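Local coordinates for protein peptide amidase (Stenotrophomonas maltophilia, PDB 1M22) that probably hydrolyses amide bonds as a peptide amidase of the amidase signature family, with a serine nucleophile in its active site, at residues A50-N55 with K127-E132; L101-F106 with H341-R346. One frame throughout, in Å; residues are numbered along the deposited sequence.

Interaction 1: residues A50-N55 with K127-E132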
loop_
_atom_site.group_PDB
_atom_site.type_symbol
_atom_site.label_atom_id
_atom_site.label_comp_id
_atom_site.label_asym_id
_atom_site.label_seq_id
_atom_site.Cartn_x
_atom_site.Cartn_y
_atom_site.Cartn_z
ATOM N N ALA A 50 2.332 15.079 0.230
ATOM C CA ALA A 50 1.816 13.729 0.415
ATOM C C ALA A 50 0.292 13.745 0.530
ATOM O O ALA A 50 -0.375 12.778 0.162
ATOM C CB ALA A 50 2.419 13.109 1.666
ATOM N N VAL A 51 -0.253 14.848 1.035
ATOM C CA VAL A 51 -1.692 14.986 1.234
ATOM C C VAL A 51 -2.333 15.822 0.134
ATOM O O VAL A 51 -2.052 17.015 0.001
ATOM C CB VAL A 51 -1.975 15.627 2.609
ATOM C CG1 VAL A 51 -3.468 15.767 2.825
ATOM C CG2 VAL A 51 -1.364 14.771 3.707
ATOM N N ILE A 52 -3.206 15.193 -0.645
ATOM C CA ILE A 52 -3.871 15.865 -1.754
ATOM C C ILE A 52 -5.136 16.620 -1.325
ATOM O O ILE A 52 -5.523 17.599 -1.963
ATOM C CB ILE A 52 -4.171 14.835 -2.888
ATOM C CG1 ILE A 52 -4.606 15.557 -4.162
ATOM C CG2 ILE A 52 -5.215 13.828 -2.426
ATOM C CD1 ILE A 52 -4.719 14.640 -5.372
ATOM N N GLU A 53 -5.772 16.181 -0.242
ATOM C CA GLU A 53 -6.969 16.862 0.253
ATOM C C GLU A 53 -7.209 16.558 1.720
ATOM O O GLU A 53 -7.124 15.408 2.149
ATOM C CB GLU A 53 -8.217 16.459 -0.552
ATOM C CG GLU A 53 -9.445 17.324 -0.230
ATOM C CD GLU A 53 -10.727 16.868 -0.920
ATOM O OE1 GLU A 53 -10.663 16.024 -1.835
ATOM O OE2 GLU A 53 -11.808 17.371 -0.543
ATOM N N LEU A 54 -7.508 17.593 2.494
ATOM C CA LEU A 54 -7.786 17.418 3.912
ATOM C C LEU A 54 -9.275 17.162 4.087
ATOM O O LEU A 54 -10.092 17.625 3.291
ATOM C CB LEU A 54 -7.400 18.674 4.697
ATOM C CG LEU A 54 -5.910 19.009 4.779
ATOM C CD1 LEU A 54 -5.725 20.372 5.424
ATOM C CD2 LEU A 54 -5.190 17.934 5.577
ATOM N N ASN A 55 -9.621 16.409 5.123
ATOM C CA ASN A 55 -11.016 16.129 5.412
ATOM C C ASN A 55 -11.543 17.300 6.233
ATOM O O ASN A 55 -11.087 17.534 7.350
ATOM C CB ASN A 55 -11.144 14.831 6.211
ATOM C CG ASN A 55 -12.570 14.554 6.646
ATOM O OD1 ASN A 55 -13.509 15.197 6.174
ATOM N ND2 ASN A 55 -12.741 13.590 7.542
ATOM N N LYS A 127 -6.980 12.649 2.272
ATOM C CA LYS A 127 -6.560 11.752 1.201
ATOM C C LYS A 127 -5.118 12.025 0.792
ATOM O O LYS A 127 -4.655 13.164 0.847
ATOM C CB LYS A 127 -7.467 11.940 -0.021
ATOM C CG LYS A 127 -8.962 11.965 0.287
ATOM C CD LYS A 127 -9.457 10.649 0.871
ATOM C CE LYS A 127 -9.413 9.523 -0.151
ATOM N NZ LYS A 127 -10.320 9.764 -1.314
ATOM N N THR A 128 -4.409 10.981 0.373
ATOM C CA THR A 128 -3.022 11.128 -0.044
ATOM C C THR A 128 -2.826 11.050 -1.552
ATOM O O THR A 128 -3.565 10.365 -2.268
ATOM C CB THR A 128 -2.120 10.074 0.621
ATOM O OG1 THR A 128 -2.691 8.771 0.439
ATOM C CG2 THR A 128 -1.968 10.372 2.105
ATOM N N ASN A 129 -1.817 11.769 -2.024
ATOM C CA ASN A 129 -1.498 11.800 -3.439
ATOM C C ASN A 129 -1.003 10.440 -3.910
ATOM O O ASN A 129 -0.530 9.618 -3.120
ATOM C CB ASN A 129 -0.443 12.882 -3.707
ATOM C CG ASN A 129 -0.281 13.190 -5.181
ATOM O OD1 ASN A 129 -1.251 13.191 -5.935
ATOM N ND2 ASN A 129 0.949 13.482 -5.592
ATOM N N LEU A 130 -1.115 10.213 -5.212
ATOM C CA LEU A 130 -0.701 8.961 -5.819
ATOM C C LEU A 130 -0.311 9.227 -7.262
ATOM O O LEU A 130 -0.675 10.263 -7.828
ATOM C CB LEU A 130 -1.869 7.963 -5.823
ATOM C CG LEU A 130 -3.085 8.362 -6.676
ATOM C CD1 LEU A 130 -3.923 7.133 -6.993
ATOM C CD2 LEU A 130 -3.922 9.414 -5.952
ATOM N N SER A 131 0.440 8.306 -7.851
ATOM C CA SER A 131 0.776 8.429 -9.265
ATOM C C SER A 131 -0.611 8.446 -9.910
ATOM O O SER A 131 -1.453 7.607 -9.583
ATOM C CB SER A 131 1.557 7.202 -9.728
ATOM O OG SER A 131 2.738 7.051 -8.959
ATOM N N GLU A 132 -0.862 9.391 -10.814
ATOM C CA GLU A 132 -2.186 9.500 -11.423
ATOM C C GLU A 132 -2.729 8.175 -11.951
ATOM O O GLU A 132 -2.025 7.428 -12.631
ATOM C CB GLU A 132 -2.186 10.540 -12.545
ATOM C CG GLU A 132 -3.515 11.266 -12.664
ATOM C CD GLU A 132 -3.562 12.214 -13.841
ATOM O OE1 GLU A 132 -3.752 11.736 -14.977
ATOM O OE2 GLU A 132 -3.403 13.435 -13.625
#
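Lys-127 O is gripped from Ile-52 and Glu-53 at once: Ile-52 N donates to it over 2.9 Å in a bent bond (136° at the hydrogen), tilted 27° from the carbonyl plane, while the bond from Glu-53 N is straighter but weak. Ile-52 CG2 packs over Lys-127 as well, 3.4 Å from its O and 3.8 Å from its CB. In the opposite direction Lys-127 N reaches Glu-53 O at 2.8 Å. Two residues facing one make this a classic beta bulge in the antiparallel pairing of the outermost strand 51-54 with strand 123-128, in the central mixed sheet of the amidase fold. Beyond the bulge Asn-129 N donates to Ala-50 O at 2.8 Å from above the carbonyl plane, and Thr-128 CB crowds the same oxygen at 3.3 Å. This side is buried; Thr-128 packs on the catalytic Lys-86 and hydrogen-bonds Ser-169 through OG1. Contacts thin out at the outer end of Ile-52, where the extended chi2 (171°) brings CD1 to 3.8 Å from Asn-129 OD1, itself bonded to Ser-146, and at partly exposed Glu-53, which bridges to Arg-148 while Lys-127 NZ turns to Asp-87 and Ile-89 O.

Interaction 2: residues L101-F106 with H341-R346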
loop_
_atom_site.group_PDB
_atom_site.type_symbol
_atom_site.label_atom_id
_atom_site.label_comp_id
_atom_site.label_asym_id
_atom_site.label_seq_id
_atom_site.Cartn_x
_atom_site.Cartn_y
_atom_site.Cartn_z
ATOM N N LEU A 101 -7.555 15.679 -12.728
ATOM C CA LEU A 101 -8.363 16.890 -12.685
ATOM C C LEU A 101 -9.795 16.583 -13.133
ATOM O O LEU A 101 -10.721 17.335 -12.838
ATOM C CB LEU A 101 -7.752 17.966 -13.586
ATOM C CG LEU A 101 -6.428 18.554 -13.094
ATOM C CD1 LEU A 101 -5.869 19.509 -14.137
ATOM C CD2 LEU A 101 -6.647 19.275 -11.773
ATOM N N ALA A 102 -9.971 15.466 -13.834
ATOM C CA ALA A 102 -11.289 15.069 -14.320
ATOM C C ALA A 102 -12.268 14.737 -13.193
ATOM O O ALA A 102 -13.483 14.863 -13.362
ATOM C CB ALA A 102 -11.155 13.877 -15.260
ATOM N N LEU A 103 -11.746 14.322 -12.042
ATOM C CA LEU A 103 -12.600 13.963 -10.911
ATOM C C LEU A 103 -12.421 14.861 -9.687
ATOM O O LEU A 103 -12.736 14.457 -8.566
ATOM C CB LEU A 103 -12.344 12.508 -10.509
ATOM C CG LEU A 103 -12.588 11.433 -11.569
ATOM C CD1 LEU A 103 -12.182 10.081 -11.011
ATOM C CD2 LEU A 103 -14.051 11.427 -11.981
ATOM N N GLN A 104 -11.929 16.077 -9.898
ATOM C CA GLN A 104 -11.707 17.009 -8.797
ATOM C C GLN A 104 -12.976 17.380 -8.028
ATOM O O GLN A 104 -12.903 17.787 -6.869
ATOM C CB GLN A 104 -11.037 18.285 -9.313
ATOM C CG GLN A 104 -11.839 19.021 -10.372
ATOM C CD GLN A 104 -11.206 20.339 -10.767
ATOM O OE1 GLN A 104 -10.051 20.384 -11.193
ATOM N NE2 GLN A 104 -11.962 21.421 -10.630
ATOM N N GLY A 105 -14.133 17.246 -8.670
ATOM C CA GLY A 105 -15.385 17.582 -8.011
ATOM C C GLY A 105 -16.280 16.379 -7.777
ATOM O O GLY A 105 -17.468 16.512 -7.479
ATOM N N PHE A 106 -15.695 15.195 -7.913
ATOM C CA PHE A 106 -16.403 13.933 -7.735
ATOM C C PHE A 106 -16.230 13.470 -6.285
ATOM O O PHE A 106 -15.122 13.136 -5.861
ATOM C CB PHE A 106 -15.824 12.919 -8.726
ATOM C CG PHE A 106 -16.333 11.521 -8.554
ATOM C CD1 PHE A 106 -17.692 11.236 -8.627
ATOM C CD2 PHE A 106 -15.439 10.476 -8.357
ATOM C CE1 PHE A 106 -18.149 9.923 -8.509
ATOM C CE2 PHE A 106 -15.882 9.169 -8.238
ATOM C CZ PHE A 106 -17.239 8.890 -8.316
ATOM N N HIS A 341 -20.827 4.509 -9.346
ATOM C CA HIS A 341 -20.781 5.697 -8.501
ATOM C C HIS A 341 -21.215 6.977 -9.207
ATOM O O HIS A 341 -21.061 8.075 -8.668
ATOM C CB HIS A 341 -19.371 5.845 -7.928
ATOM C CG HIS A 341 -18.910 4.641 -7.168
ATOM N ND1 HIS A 341 -19.398 4.315 -5.920
ATOM C CD2 HIS A 341 -18.052 3.650 -7.506
ATOM C CE1 HIS A 341 -18.862 3.175 -5.524
ATOM N NE2 HIS A 341 -18.042 2.749 -6.468
ATOM N N ARG A 342 -21.763 6.826 -10.411
ATOM C CA ARG A 342 -22.248 7.951 -11.205
ATOM C C ARG A 342 -21.244 9.095 -11.295
ATOM O O ARG A 342 -21.536 10.231 -10.918
ATOM C CB ARG A 342 -23.570 8.461 -10.625
ATOM C CG ARG A 342 -24.637 7.381 -10.516
ATOM C CD ARG A 342 -25.940 7.942 -9.981
ATOM N NE ARG A 342 -26.522 8.924 -10.889
ATOM C CZ ARG A 342 -27.639 9.598 -10.640
ATOM N NH1 ARG A 342 -28.293 9.396 -9.507
ATOM N NH2 ARG A 342 -28.104 10.472 -11.523
ATOM N N ALA A 343 -20.060 8.785 -11.808
ATOM C CA ALA A 343 -19.008 9.781 -11.958
ATOM C C ALA A 343 -19.318 10.704 -13.136
ATOM O O ALA A 343 -20.159 10.383 -13.982
ATOM C CB ALA A 343 -17.665 9.085 -12.172
ATOM N N PRO A 344 -18.652 11.871 -13.199
ATOM C CA PRO A 344 -18.878 12.822 -14.294
ATOM C C PRO A 344 -18.362 12.268 -15.624
ATOM O O PRO A 344 -18.714 12.761 -16.697
ATOM C CB PRO A 344 -18.127 14.068 -13.829
ATOM C CG PRO A 344 -17.013 13.503 -12.999
ATOM C CD PRO A 344 -17.708 12.420 -12.210
ATOM N N LEU A 345 -17.519 11.243 -15.533
ATOM C CA LEU A 345 -16.963 10.564 -16.701
ATOM C C LEU A 345 -17.747 9.262 -16.799
ATOM O O LEU A 345 -17.987 8.610 -15.783
ATOM C CB LEU A 345 -15.481 10.242 -16.493
ATOM C CG LEU A 345 -14.509 11.407 -16.294
ATOM C CD1 LEU A 345 -13.131 10.867 -15.933
ATOM C CD2 LEU A 345 -14.447 12.244 -17.563
ATOM N N ARG A 346 -18.141 8.879 -18.008
ATOM C CA ARG A 346 -18.921 7.661 -18.196
ATOM C C ARG A 346 -18.152 6.547 -18.894
ATOM O O ARG A 346 -18.562 5.388 -18.862
ATOM C CB ARG A 346 -20.188 7.981 -18.994
ATOM C CG ARG A 346 -21.081 9.030 -18.345
ATOM C CD ARG A 346 -22.130 9.556 -19.316
ATOM N NE ARG A 346 -23.031 8.511 -19.796
ATOM C CZ ARG A 346 -23.861 7.820 -19.021
ATOM N NH1 ARG A 346 -23.910 8.057 -17.716
ATOM N NH2 ARG A 346 -24.646 6.892 -19.551
#
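A Schellman motif closes helix 319-340, and the chain leaving it, 341-346, packs against the loop 101-106, whose residues Leu-103 to Phe-106 form a type I beta turn. Arg-342, with positive phi, is the C-prime residue of the motif: Ala-343 N returns to Phe-338 O and Arg-342 N to Asn-339 O. The chain is thereby turned off the helix axis, and the carbonyl of His-341 and the methyl of Ala-343 both come to the ring of Phe-106. That ring carries much of the contact. Its CB points toward 341-346, and CG lies anti to the backbone N (chi1 173°). Ala-343 CB sits over one face in a CH-pi contact, 4.0 Å from the ring centroid and 20° off the normal, displaced toward the rim. At the edge, in the ring plane, His-341 O lies 3.5 Å from Phe-106 CE1, an approach that would suit the slightly positive ring hydrogens. His-341 CB meets Phe-106 CZ at 3.7 Å, whereas its imidazole turns off to meet the ring of Tyr-337.

Further along, the contact is wholly apolar between side chains. Pro-344 packs against both Phe-106 and Leu-103, crossing each at about a right angle: its CD is 3.8 Å from Phe-106 CD1, and its CG the same distance from Leu-103 CD2. Pro-344 itself is exposed, so this flank borders solvent, while Leu-103 and Leu-345 are buried. Helix 348-357 covers the Ala-102/Leu-345 end, Phe-354 touching Ala-102 and Leu-351 touching Leu-345. There Leu-345 CD1 meets Ala-102 CB at 3.7 Å and Leu-103 CD2 at 4.1 Å.

The two contacts illustrate two ways of joining distant parts of one chain: interaction 1 by backbone hydrogen bonds at a sheet edge, interaction 2 by side-chain packing of loops. Their centres lie about 16 Å apart and their nearest atoms about 5 Å, without touching. Arg-148 has contacts with both, forming a salt bridge with Glu-53 and being touched by Gln-104; Thr-96 likewise touches Lys-127 and pairs by backbone with Phe-106. Interaction 1 adjoins the catalytic centre, the side chain of Thr-128 about 4 Å from that of Lys-86 and the side chain of Asn-129 about 9 Å from that of Ser-165. Interaction 2 lies away from these residues, the side chain of His-341 about 13 Å from a bound HEPES buffer molecule (EPE).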